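Local coordinates for protein glycoside Hydrolase (Bacteroides uniformis, PDB 5TA0) that probably hydrolyses glycosidic bonds of agarose in a human gut bacterium and is bound here to neoagarooctaose, at residues A[83-88]-A[139-144]; A[197-202]-A[275-280]; A[203-208]-A[243-248]. All coordinates share one frame; numbering follows the deposited sequence.

Contact 1. Residues A[83-88]-A[139-144]; sequences RETGMI and CNQFSP. With GAL (beta-D-galactopyranose), chain C; AAL (3,6-anhydro-alpha-L-galactopyranose), chain B.
Q141 spends one amide nitrogen on protein and substrate at once: NE2 donates to T85 OG1 at 2.9 Å and to O4 of the chain C galactose at 3.0 Å. The second bond is the straighter (164°), and the threonine hydroxyl lies tilted from the amide plane. The other end of the amide, OE1, is held by K89, which should fix which way round the group lies. T85 places OG1 between its backbone N and carbonyl carbon (chi1 74°), turned to the amide and to the glycosidic oxygen O4 of the chain B anhydrogalactose. Its methyl CG2 lies 3.3 Å from C139 O, which I88 CG2 also approaches; that buried carbonyl has no conventional partner. A water links T85 O to the backbone N of Q141.

T85 stands at the N-cap position of helix 86-94 but its side chain makes no capping bond; the first-turn N-H groups go to the E84 carboxylate instead: M87 N meets the syn lone pair of E84 OE2 in a nearly linear bond (171°), while G86 N reaches OE1 only weakly. Glycine suits position 86, because a side chain would strike O3 of the galactose. Further in, R83 NH1, which bonds N202 OD1, passes C139 SG at 3.7 Å, while NE of the same guanidinium forms a salt bridge with E199.

Without the amide, with an alanine here in place of Q141, galactose O4 would probably lose this donor and the T85 hydroxyl would be left freer to turn. A polar threonine–glutamine pair at the mouth of the barrel thus reads a sugar oxygen directly, with the protein bond holding the donor in position.

Contact 2. Residues A[197-202]-A[275-280]; sequences FCEVIN and MDFFTI. With EDO (1,2-ethanediol), chain L.
F277 gives up the most surface here, and its ring forms the floor on which F197 stands. The pair is T-shaped: the edge of F197 points at the face of F277, with centroids 5.4 Å apart and planes at 89°. F197 CD1 is the atom that makes the approach, 3.9 Å from F277 CE1 and over the rim of the ring rather than its centre. F277 can offer its face because chi1 of 63° sets the ring between its own backbone N and carbonyl carbon, lifting it toward 197-202. A large flat residue suits the place, since one face takes F197 while the edge, at CE2, meets the aliphatic CG of E199 at 4.0 Å.

E199 comes next in buried surface and has two characters. Its CG methylene lies against the phenylalanine edge, while its extended chain carries the carboxylate past the ring to T279. There T279 OG1 donates to E199 OE2 at 2.7 Å, arriving nearly end-on to the C-O bond. With OG1 anti to the backbone N, the threonine turns its hydroxyl to the acid, and its methyl CG2 packs 4.0 Å from E199 CG. S324 also bonds OE2, and R83 forms a salt bridge with OE1. These partners would tend to favour the charged form of a carboxylate that is otherwise buried.

The axes of the short strands 197-199 and 277-280 come within 8.9 Å and cross at -57°; the two are not neighbours in the parallel sheet. Strand 242-247 runs between them, hydrogen-bonding to both, so these side chains meet inside the barrel; strand 134-140 flanks 197-199 on its other side, and V200 turns outward onto helix 219-236.

Contact 3. Residues A[203-208]-A[243-248]; sequences EPLWDI and GGYCTA. With AAL (3,6-anhydro-alpha-L-galactopyranose), chain D; GAL (beta-D-galactopyranose), chain E; GAL (beta-D-galactopyranose), chain F.
E203, with a left-handed backbone (phi 45°, psi 56°), hands its N-H to C246 O at 3.0 Å, in the carbonyl plane, just before helix 204-208 leaves to cross strand 243-247 at -72°. P204, which needs no N-H donor in the first turn of a helix, puts CG 4.0 Å from Y245 CD1. L205 adds its CD1, 3.7 Å from Y245 CE1, crossing the ring at about a right angle. Near the substrate, A248 is small enough to let the glutamate lie close: A248 CB lies 3.5 Å from E203 CD. The extended glutamate chain brings OE1 to 2.8 Å from O2 of the chain E galactose and 3.3 Å from the glycosidic O4 of the chain D anhydrogalactose, while H281 bonds OE2. W206 swings its indole outward, CG anti to the backbone N, and lays a face against C6 of that anhydrogalactose, a flat apolar platform for a sugar.

A glutamate following asparagine at the end of the fourth strand of a (beta/alpha)8 barrel, beside the glycosidic oxygen between the chain D and chain E sugars, is consistent with the general acid/base of clan GH-A glycosidases.

From the N terminus, contact 1 comes first, closing a loop that carries helices 86-94 and 107-123 between strands 80-84 and 134-140. Contact 2 opens only after it, and its long excursion from 197-202 to 275-280 encloses contact 3, which joins 203-208 to 243-248. None of them cross. All three reach the same parallel barrel sheet: contact 1 meets contact 2 through R83 and E199, and N140 O probably bonds N202 N. Strand 242-247 of contact 3 lies between the strands of contact 2, with T279 N and O probably bonded to G244 O and C246 N. F142 packs on helix 204-210, joining contacts 1 and 3.

Contact 1. Residues A[83-88]-A[139-144]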
loop_
_atom_site.group_PDB
_atom_site.type_symbol
_atom_site.label_atom_id
_atom_site.label_comp_id
_atom_site.label_asym_id
_atom_site.label_seq_id
_atom_site.Cartn_x
_atom_site.Cartn_y
_atom_site.Cartn_z
ATOM N N ARG A 83 -10.748 7.376 -3.518
ATOM C CA ARG A 83 -9.947 7.879 -4.636
ATOM C C ARG A 83 -10.847 7.986 -5.834
ATOM O O ARG A 83 -11.774 7.170 -5.990
ATOM C CB ARG A 83 -8.770 6.930 -4.924
ATOM C CG ARG A 83 -7.830 7.334 -6.058
ATOM C CD ARG A 83 -6.537 6.556 -5.929
ATOM N NE ARG A 83 -5.495 6.866 -6.913
ATOM C CZ ARG A 83 -5.282 6.220 -8.057
ATOM N NH1 ARG A 83 -4.209 6.507 -8.782
ATOM N NH2 ARG A 83 -6.092 5.272 -8.468
ATOM N N GLU A 84 -10.630 9.000 -6.678
ATOM C CA GLU A 84 -11.492 9.198 -7.836
ATOM C C GLU A 84 -10.765 9.963 -8.929
ATOM O O GLU A 84 -10.187 11.014 -8.696
ATOM C CB GLU A 84 -12.785 9.935 -7.448
ATOM C CG GLU A 84 -14.041 9.494 -8.192
ATOM C CD GLU A 84 -14.156 10.001 -9.610
ATOM O OE1 GLU A 84 -14.584 9.212 -10.484
ATOM O OE2 GLU A 84 -13.872 11.175 -9.876
ATOM N N THR A 85 -10.843 9.427 -10.141
ATOM C CA THR A 85 -10.205 10.007 -11.325
ATOM C C THR A 85 -11.165 10.320 -12.456
ATOM O O THR A 85 -10.813 11.008 -13.409
ATOM C CB THR A 85 -9.111 9.092 -11.884
ATOM O OG1 THR A 85 -9.726 7.980 -12.543
ATOM C CG2 THR A 85 -8.160 8.611 -10.806
ATOM N N GLY A 86 -12.383 9.815 -12.401
ATOM C CA GLY A 86 -13.303 9.943 -13.519
ATOM C C GLY A 86 -13.934 11.308 -13.688
ATOM O O GLY A 86 -14.122 11.752 -14.826
ATOM N N MET A 87 -14.256 12.001 -12.598
ATOM C CA MET A 87 -14.902 13.302 -12.750
ATOM C C MET A 87 -13.939 14.295 -13.387
ATOM O O MET A 87 -14.312 15.023 -14.333
ATOM C CB MET A 87 -15.403 13.832 -11.411
ATOM C CG MET A 87 -16.171 15.147 -11.562
ATOM S SD MET A 87 -16.845 15.878 -10.060
ATOM C CE MET A 87 -18.265 14.858 -9.817
ATOM N N ILE A 88 -12.709 14.347 -12.891
ATOM C CA ILE A 88 -11.721 15.260 -13.448
ATOM C C ILE A 88 -11.441 14.910 -14.930
ATOM O O ILE A 88 -11.278 15.814 -15.770
ATOM C CB ILE A 88 -10.464 15.393 -12.556
ATOM C CG1 ILE A 88 -9.594 16.568 -13.015
ATOM C CG2 ILE A 88 -9.662 14.091 -12.481
ATOM C CD1 ILE A 88 -8.466 16.870 -12.069
ATOM N N CYS A 139 -6.496 12.120 -8.556
ATOM C CA CYS A 139 -5.450 11.813 -9.522
ATOM C C CYS A 139 -5.990 11.963 -10.915
ATOM O O CYS A 139 -7.203 11.768 -11.149
ATOM C CB CYS A 139 -4.961 10.377 -9.295
ATOM S SG CYS A 139 -3.522 9.856 -10.262
ATOM N N ASN A 140 -5.112 12.298 -11.859
ATOM C CA ASN A 140 -5.451 12.267 -13.287
ATOM C C ASN A 140 -5.091 10.914 -13.886
ATOM O O ASN A 140 -3.958 10.427 -13.712
ATOM C CB ASN A 140 -4.666 13.336 -14.044
ATOM C CG ASN A 140 -5.077 14.724 -13.665
ATOM O OD1 ASN A 140 -6.132 15.201 -14.086
ATOM N ND2 ASN A 140 -4.285 15.355 -12.799
ATOM N N GLN A 141 -6.008 10.342 -14.668
ATOM C CA GLN A 141 -5.609 9.273 -15.594
ATOM C C GLN A 141 -4.609 9.832 -16.612
ATOM O O GLN A 141 -4.504 11.042 -16.818
ATOM C CB GLN A 141 -6.827 8.704 -16.296
ATOM C CG GLN A 141 -7.748 7.947 -15.369
ATOM C CD GLN A 141 -9.003 7.476 -16.053
ATOM O OE1 GLN A 141 -8.969 6.989 -17.214
ATOM N NE2 GLN A 141 -10.130 7.649 -15.384
ATOM N N PHE A 142 -3.815 8.938 -17.180
ATOM C CA PHE A 142 -2.726 9.330 -18.045
ATOM C C PHE A 142 -3.142 10.255 -19.200
ATOM O O PHE A 142 -2.464 11.255 -19.469
ATOM C CB PHE A 142 -2.007 8.105 -18.607
ATOM C CG PHE A 142 -0.818 8.466 -19.456
ATOM C CD1 PHE A 142 -0.907 8.505 -20.854
ATOM C CD2 PHE A 142 0.368 8.858 -18.867
ATOM C CE1 PHE A 142 0.183 8.891 -21.614
ATOM C CE2 PHE A 142 1.448 9.250 -19.626
ATOM C CZ PHE A 142 1.355 9.248 -20.999
ATOM N N SER A 143 -4.245 9.924 -19.866
ATOM C CA SER A 143 -4.668 10.610 -21.089
ATOM C C SER A 143 -6.002 11.287 -20.863
ATOM O O SER A 143 -6.870 10.690 -20.250
ATOM C CB SER A 143 -4.818 9.572 -22.193
ATOM O OG SER A 143 -5.106 10.184 -23.427
ATOM N N PRO A 144 -6.213 12.520 -21.345
ATOM C CA PRO A 144 -5.291 13.307 -22.151
ATOM C C PRO A 144 -4.416 14.275 -21.337
ATOM O O PRO A 144 -3.801 15.169 -21.886
ATOM C CB PRO A 144 -6.257 14.047 -23.088
ATOM C CG PRO A 144 -7.452 14.274 -22.241
ATOM C CD PRO A 144 -7.561 13.117 -21.300
HETATM C C1 GAL C . -12.044 4.977 -13.889
HETATM C C2 GAL C . -13.105 6.041 -13.594
HETATM C C3 GAL C . -14.246 6.021 -14.619
HETATM C C4 GAL C . -13.680 6.017 -16.033
HETATM C C5 GAL C . -12.685 4.868 -16.178
HETATM C C6 GAL C . -12.069 4.775 -17.572
HETATM O O2 GAL C . -13.602 5.792 -12.279
HETATM O O3 GAL C . -15.144 7.124 -14.393
HETATM O O4 GAL C . -12.974 7.245 -16.279
HETATM O O5 GAL C . -11.610 5.038 -15.241
HETATM O O6 GAL C . -11.121 3.694 -17.628
HETATM C C1 AAL B . -7.549 2.693 -12.643
HETATM C C2 AAL B . -7.370 4.199 -12.925
HETATM C C3 AAL B . -8.611 4.998 -12.564
HETATM C C4 AAL B . -9.824 4.373 -13.216
HETATM C C5 AAL B . -9.948 3.134 -12.387
HETATM C C6 AAL B . -9.728 3.665 -11.006
HETATM O O2 AAL B . -7.106 4.431 -14.313
HETATM O O3 AAL B . -8.878 4.806 -11.171
HETATM O O4 AAL B . -10.971 5.217 -12.982
HETATM O O5 AAL B . -8.896 2.213 -12.690
HETATM O O HOH W 1 -8.478 11.519 -14.834
#

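Contact 2. Residues A[197-202]-A[275-280]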
loop_
_atom_site.group_PDB
_atom_site.type_symbol
_atom_site.label_atom_id
_atom_site.label_comp_id
_atom_site.label_asym_id
_atom_site.label_seq_id
_atom_site.Cartn_x
_atom_site.Cartn_y
_atom_site.Cartn_z
ATOM N N PHE A 197 -5.101 14.596 -0.744
ATOM C CA PHE A 197 -3.876 14.287 -1.484
ATOM C C PHE A 197 -4.160 14.410 -2.967
ATOM O O PHE A 197 -5.192 13.929 -3.437
ATOM C CB PHE A 197 -3.437 12.845 -1.217
ATOM C CG PHE A 197 -3.174 12.539 0.222
ATOM C CD1 PHE A 197 -1.911 12.677 0.766
ATOM C CD2 PHE A 197 -4.220 12.153 1.056
ATOM C CE1 PHE A 197 -1.686 12.372 2.108
ATOM C CE2 PHE A 197 -3.994 11.906 2.405
ATOM C CZ PHE A 197 -2.732 12.009 2.915
ATOM N N CYS A 198 -3.242 15.032 -3.697
ATOM C CA CYS A 198 -3.291 15.116 -5.159
ATOM C C CYS A 198 -2.103 14.403 -5.758
ATOM O O CYS A 198 -0.983 14.916 -5.788
ATOM C CB CYS A 198 -3.356 16.569 -5.615
ATOM S SG CYS A 198 -4.909 17.398 -5.198
ATOM N N GLU A 199 -2.368 13.221 -6.295
ATOM C CA GLU A 199 -1.386 12.555 -7.128
ATOM C C GLU A 199 -1.376 13.257 -8.473
ATOM O O GLU A 199 -2.396 13.727 -8.943
ATOM C CB GLU A 199 -1.734 11.080 -7.319
ATOM C CG GLU A 199 -1.798 10.220 -6.055
ATOM C CD GLU A 199 -2.265 8.806 -6.383
ATOM O OE1 GLU A 199 -3.374 8.648 -6.936
ATOM O OE2 GLU A 199 -1.459 7.854 -6.133
ATOM N N VAL A 200 -0.206 13.310 -9.099
ATOM C CA VAL A 200 -0.100 14.004 -10.390
ATOM C C VAL A 200 -0.794 13.219 -11.508
ATOM O O VAL A 200 -1.667 13.737 -12.227
ATOM C CB VAL A 200 1.382 14.304 -10.721
ATOM C CG1 VAL A 200 1.560 14.785 -12.161
ATOM C CG2 VAL A 200 1.925 15.346 -9.729
ATOM N N ILE A 201 -0.379 11.969 -11.673
ATOM C CA ILE A 201 -0.795 11.197 -12.862
ATOM C C ILE A 201 -0.693 9.707 -12.606
ATOM O O ILE A 201 0.291 9.229 -12.029
ATOM C CB ILE A 201 0.011 11.661 -14.105
ATOM C CG1 ILE A 201 -0.558 11.101 -15.411
ATOM C CG2 ILE A 201 1.497 11.359 -13.947
ATOM C CD1 ILE A 201 0.098 11.673 -16.624
ATOM N N ASN A 202 -1.695 8.957 -13.044
ATOM C CA ASN A 202 -1.753 7.521 -12.785
ATOM C C ASN A 202 -0.866 6.686 -13.718
ATOM O O ASN A 202 -0.995 6.785 -14.942
ATOM C CB ASN A 202 -3.201 7.058 -12.947
ATOM C CG ASN A 202 -3.418 5.634 -12.522
ATOM O OD1 ASN A 202 -3.313 5.306 -11.350
ATOM N ND2 ASN A 202 -3.752 4.758 -13.485
ATOM N N MET A 275 7.961 16.997 -4.083
ATOM C CA MET A 275 6.827 16.139 -3.748
ATOM C C MET A 275 6.577 16.172 -2.243
ATOM O O MET A 275 7.511 16.041 -1.437
ATOM C CB MET A 275 7.092 14.713 -4.179
ATOM C CG MET A 275 7.259 14.494 -5.697
ATOM S SD MET A 275 5.839 14.942 -6.737
ATOM C CE MET A 275 6.262 16.632 -7.184
ATOM N N ASP A 276 5.310 16.308 -1.852
ATOM C CA ASP A 276 4.912 16.096 -0.440
ATOM C C ASP A 276 4.859 14.641 -0.040
ATOM O O ASP A 276 4.989 14.314 1.134
ATOM C CB ASP A 276 3.580 16.777 -0.160
ATOM C CG ASP A 276 3.647 18.257 -0.445
ATOM O OD1 ASP A 276 4.352 18.983 0.311
ATOM O OD2 ASP A 276 3.067 18.709 -1.432
ATOM N N PHE A 277 4.582 13.758 -1.003
ATOM C CA PHE A 277 4.521 12.328 -0.726
ATOM C C PHE A 277 4.919 11.583 -1.992
ATOM O O PHE A 277 4.872 12.147 -3.103
ATOM C CB PHE A 277 3.112 11.907 -0.226
ATOM C CG PHE A 277 2.004 12.103 -1.215
ATOM C CD1 PHE A 277 1.368 13.346 -1.339
ATOM C CD2 PHE A 277 1.577 11.063 -2.028
ATOM C CE1 PHE A 277 0.342 13.538 -2.253
ATOM C CE2 PHE A 277 0.558 11.260 -2.933
ATOM C CZ PHE A 277 -0.052 12.490 -3.057
ATOM N N PHE A 278 5.368 10.345 -1.793
ATOM C CA PHE A 278 5.642 9.404 -2.882
ATOM C C PHE A 278 4.472 8.455 -2.982
ATOM O O PHE A 278 3.818 8.177 -1.968
ATOM C CB PHE A 278 6.946 8.668 -2.632
ATOM C CG PHE A 278 8.182 9.519 -2.809
ATOM C CD1 PHE A 278 8.179 10.700 -3.568
ATOM C CD2 PHE A 278 9.380 9.160 -2.198
ATOM C CE1 PHE A 278 9.351 11.441 -3.741
ATOM C CE2 PHE A 278 10.520 9.891 -2.369
ATOM C CZ PHE A 278 10.523 11.042 -3.131
ATOM N N THR A 279 4.205 7.957 -4.182
ATOM C CA THR A 279 3.083 7.063 -4.389
ATOM C C THR A 279 3.422 5.985 -5.417
ATOM O O THR A 279 4.046 6.286 -6.473
ATOM C CB THR A 279 1.792 7.840 -4.730
ATOM O OG1 THR A 279 0.750 6.889 -4.992
ATOM C CG2 THR A 279 1.964 8.751 -5.907
ATOM N N ILE A 280 3.052 4.744 -5.081
ATOM C CA ILE A 280 3.273 3.570 -5.909
ATOM C C ILE A 280 2.051 2.680 -5.864
ATOM O O ILE A 280 1.196 2.812 -4.985
ATOM C CB ILE A 280 4.513 2.776 -5.489
ATOM C CG1 ILE A 280 4.390 2.233 -4.052
ATOM C CG2 ILE A 280 5.774 3.617 -5.641
ATOM C CD1 ILE A 280 5.577 1.406 -3.585
HETATM C C1 EDO L . 7.457 20.990 -0.754
HETATM O O1 EDO L . 6.033 20.921 -0.658
HETATM C C2 EDO L . 8.010 19.581 -0.642
HETATM O O2 EDO L . 7.409 18.862 0.437
#

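Contact 3. Residues A[203-208]-A[243-248]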
loop_
_atom_site.group_PDB
_atom_site.type_symbol
_atom_site.label_atom_id
_atom_site.label_comp_id
_atom_site.label_asym_id
_atom_site.label_seq_id
_atom_site.Cartn_x
_atom_site.Cartn_y
_atom_site.Cartn_z
ATOM N N GLU A 203 0.045 5.873 -13.158
ATOM C CA GLU A 203 0.812 4.860 -13.911
ATOM C C GLU A 203 1.382 5.379 -15.238
ATOM O O GLU A 203 1.160 4.815 -16.317
ATOM C CB GLU A 203 -0.069 3.625 -14.121
ATOM C CG GLU A 203 -0.513 3.006 -12.800
ATOM C CD GLU A 203 -1.192 1.666 -12.902
ATOM O OE1 GLU A 203 -1.669 1.327 -13.997
ATOM O OE2 GLU A 203 -1.286 0.999 -11.837
ATOM N N PRO A 204 2.172 6.458 -15.167
ATOM C CA PRO A 204 2.597 7.109 -16.395
ATOM C C PRO A 204 3.605 6.357 -17.240
ATOM O O PRO A 204 3.534 6.447 -18.467
ATOM C CB PRO A 204 3.154 8.447 -15.915
ATOM C CG PRO A 204 3.637 8.168 -14.509
ATOM C CD PRO A 204 2.588 7.213 -13.973
ATOM N N LEU A 205 4.558 5.671 -16.618
ATOM C CA LEU A 205 5.562 4.920 -17.371
ATOM C C LEU A 205 5.007 3.683 -18.019
ATOM O O LEU A 205 5.551 3.251 -19.032
ATOM C CB LEU A 205 6.825 4.631 -16.555
ATOM C CG LEU A 205 7.598 5.906 -16.165
ATOM C CD1 LEU A 205 8.865 5.518 -15.419
ATOM C CD2 LEU A 205 7.945 6.799 -17.357
ATOM N N TRP A 206 3.904 3.148 -17.511
ATOM C CA TRP A 206 3.184 2.119 -18.237
ATOM C C TRP A 206 2.805 2.643 -19.631
ATOM O O TRP A 206 3.099 2.001 -20.649
ATOM C CB TRP A 206 1.954 1.635 -17.471
ATOM C CG TRP A 206 1.155 0.641 -18.255
ATOM C CD1 TRP A 206 -0.032 0.856 -18.853
ATOM C CD2 TRP A 206 1.531 -0.708 -18.576
ATOM N NE1 TRP A 206 -0.438 -0.271 -19.534
ATOM C CE2 TRP A 206 0.510 -1.239 -19.393
ATOM C CE3 TRP A 206 2.651 -1.499 -18.293
ATOM C CZ2 TRP A 206 0.566 -2.556 -19.903
ATOM C CZ3 TRP A 206 2.693 -2.815 -18.792
ATOM C CH2 TRP A 206 1.662 -3.317 -19.580
ATOM N N ASP A 207 2.160 3.807 -19.692
ATOM C CA ASP A 207 1.780 4.358 -21.004
ATOM C C ASP A 207 2.967 4.874 -21.817
ATOM O O ASP A 207 2.985 4.727 -23.045
ATOM C CB ASP A 207 0.739 5.471 -20.838
ATOM C CG ASP A 207 -0.671 4.953 -20.808
ATOM O OD1 ASP A 207 -1.327 4.982 -21.858
ATOM O OD2 ASP A 207 -1.151 4.549 -19.765
ATOM N N ILE A 208 3.932 5.513 -21.179
ATOM C CA ILE A 208 5.060 6.133 -21.886
ATOM C C ILE A 208 6.035 5.098 -22.436
ATOM O O ILE A 208 6.566 5.285 -23.544
ATOM C CB ILE A 208 5.801 7.146 -20.974
ATOM C CG1 ILE A 208 4.946 8.386 -20.839
ATOM C CG2 ILE A 208 7.219 7.481 -21.444
ATOM C CD1 ILE A 208 5.368 9.304 -19.710
ATOM N N GLY A 243 1.915 14.550 -4.997
ATOM C CA GLY A 243 2.816 13.417 -4.986
ATOM C C GLY A 243 2.915 12.696 -6.325
ATOM O O GLY A 243 2.157 12.936 -7.255
ATOM N N GLY A 244 3.875 11.767 -6.366
ATOM C CA GLY A 244 4.142 10.991 -7.579
ATOM C C GLY A 244 5.099 9.851 -7.294
ATOM O O GLY A 244 5.545 9.694 -6.154
ATOM N N TYR A 245 5.433 9.041 -8.294
ATOM C CA TYR A 245 4.924 9.135 -9.661
ATOM C C TYR A 245 3.824 8.136 -9.972
ATOM O O TYR A 245 3.424 8.021 -11.115
ATOM C CB TYR A 245 6.037 9.130 -10.711
ATOM C CG TYR A 245 6.800 7.841 -10.981
ATOM C CD1 TYR A 245 6.327 6.885 -11.878
ATOM C CD2 TYR A 245 8.049 7.618 -10.405
ATOM C CE1 TYR A 245 7.084 5.749 -12.172
ATOM C CE2 TYR A 245 8.784 6.488 -10.693
ATOM C CZ TYR A 245 8.309 5.567 -11.588
ATOM O OH TYR A 245 9.073 4.464 -11.874
ATOM N N CYS A 246 3.303 7.455 -8.937
ATOM C CA CYS A 246 2.141 6.562 -9.028
ATOM C C CYS A 246 2.465 5.367 -9.909
ATOM O O CYS A 246 1.790 5.078 -10.893
ATOM C CB CYS A 246 0.904 7.341 -9.470
ATOM S SG CYS A 246 -0.644 6.498 -9.236
ATOM N N THR A 247 3.542 4.694 -9.538
ATOM C CA THR A 247 4.173 3.655 -10.358
ATOM C C THR A 247 3.327 2.394 -10.500
ATOM O O THR A 247 2.949 1.788 -9.512
ATOM C CB THR A 247 5.505 3.291 -9.679
ATOM O OG1 THR A 247 6.194 4.518 -9.358
ATOM C CG2 THR A 247 6.358 2.375 -10.554
ATOM N N ALA A 248 3.108 1.942 -11.722
ATOM C CA ALA A 248 2.359 0.711 -11.987
ATOM C C ALA A 248 3.046 -0.533 -11.459
ATOM O O ALA A 248 2.376 -1.386 -10.844
ATOM C CB ALA A 248 2.086 0.548 -13.483
HETATM C C1 AAL D . -1.811 -4.100 -17.186
HETATM C C2 AAL D . -3.242 -3.706 -17.548
HETATM C C3 AAL D . -3.506 -2.330 -16.991
HETATM C C4 AAL D . -3.348 -2.311 -15.496
HETATM C C5 AAL D . -1.851 -2.399 -15.424
HETATM C C6 AAL D . -1.434 -1.362 -16.440
HETATM O O2 AAL D . -4.185 -4.635 -16.996
HETATM O O3 AAL D . -2.466 -1.443 -17.448
HETATM O O4 AAL D . -3.755 -1.049 -15.019
HETATM O O5 AAL D . -1.485 -3.717 -15.838
HETATM C C1 GAL E . -4.852 -1.120 -14.105
HETATM C C2 GAL E . -5.138 0.340 -13.792
HETATM C C3 GAL E . -6.518 0.596 -13.210
HETATM C C4 GAL E . -7.589 -0.332 -13.773
HETATM C C5 GAL E . -7.138 -1.765 -13.849
HETATM C C6 GAL E . -8.166 -2.745 -14.445
HETATM O O2 GAL E . -4.192 0.817 -12.846
HETATM O O3 GAL E . -6.788 1.952 -13.597
HETATM O O4 GAL E . -7.925 0.137 -15.092
HETATM O O5 GAL E . -5.986 -1.766 -14.691
HETATM O O6 GAL E . -9.371 -2.850 -13.666
HETATM C C1 GAL F . 0.558 -8.014 -18.941
HETATM C C2 GAL F . -0.722 -7.345 -18.488
HETATM C C3 GAL F . -0.452 -5.962 -17.902
HETATM C C4 GAL F . 0.660 -6.025 -16.864
HETATM C C5 GAL F . 1.886 -6.694 -17.470
HETATM C C6 GAL F . 3.051 -6.722 -16.500
HETATM O O1 GAL F . 0.329 -9.367 -19.379
HETATM O O2 GAL F . -1.623 -7.181 -19.581
HETATM O O3 GAL F . -1.701 -5.514 -17.366
HETATM O O4 GAL F . 0.244 -6.774 -15.712
HETATM O O5 GAL F . 1.507 -8.022 -17.862
HETATM O O6 GAL F . 4.188 -7.323 -17.120
HETATM O O HOH W 2 -0.416 -1.636 -12.007
#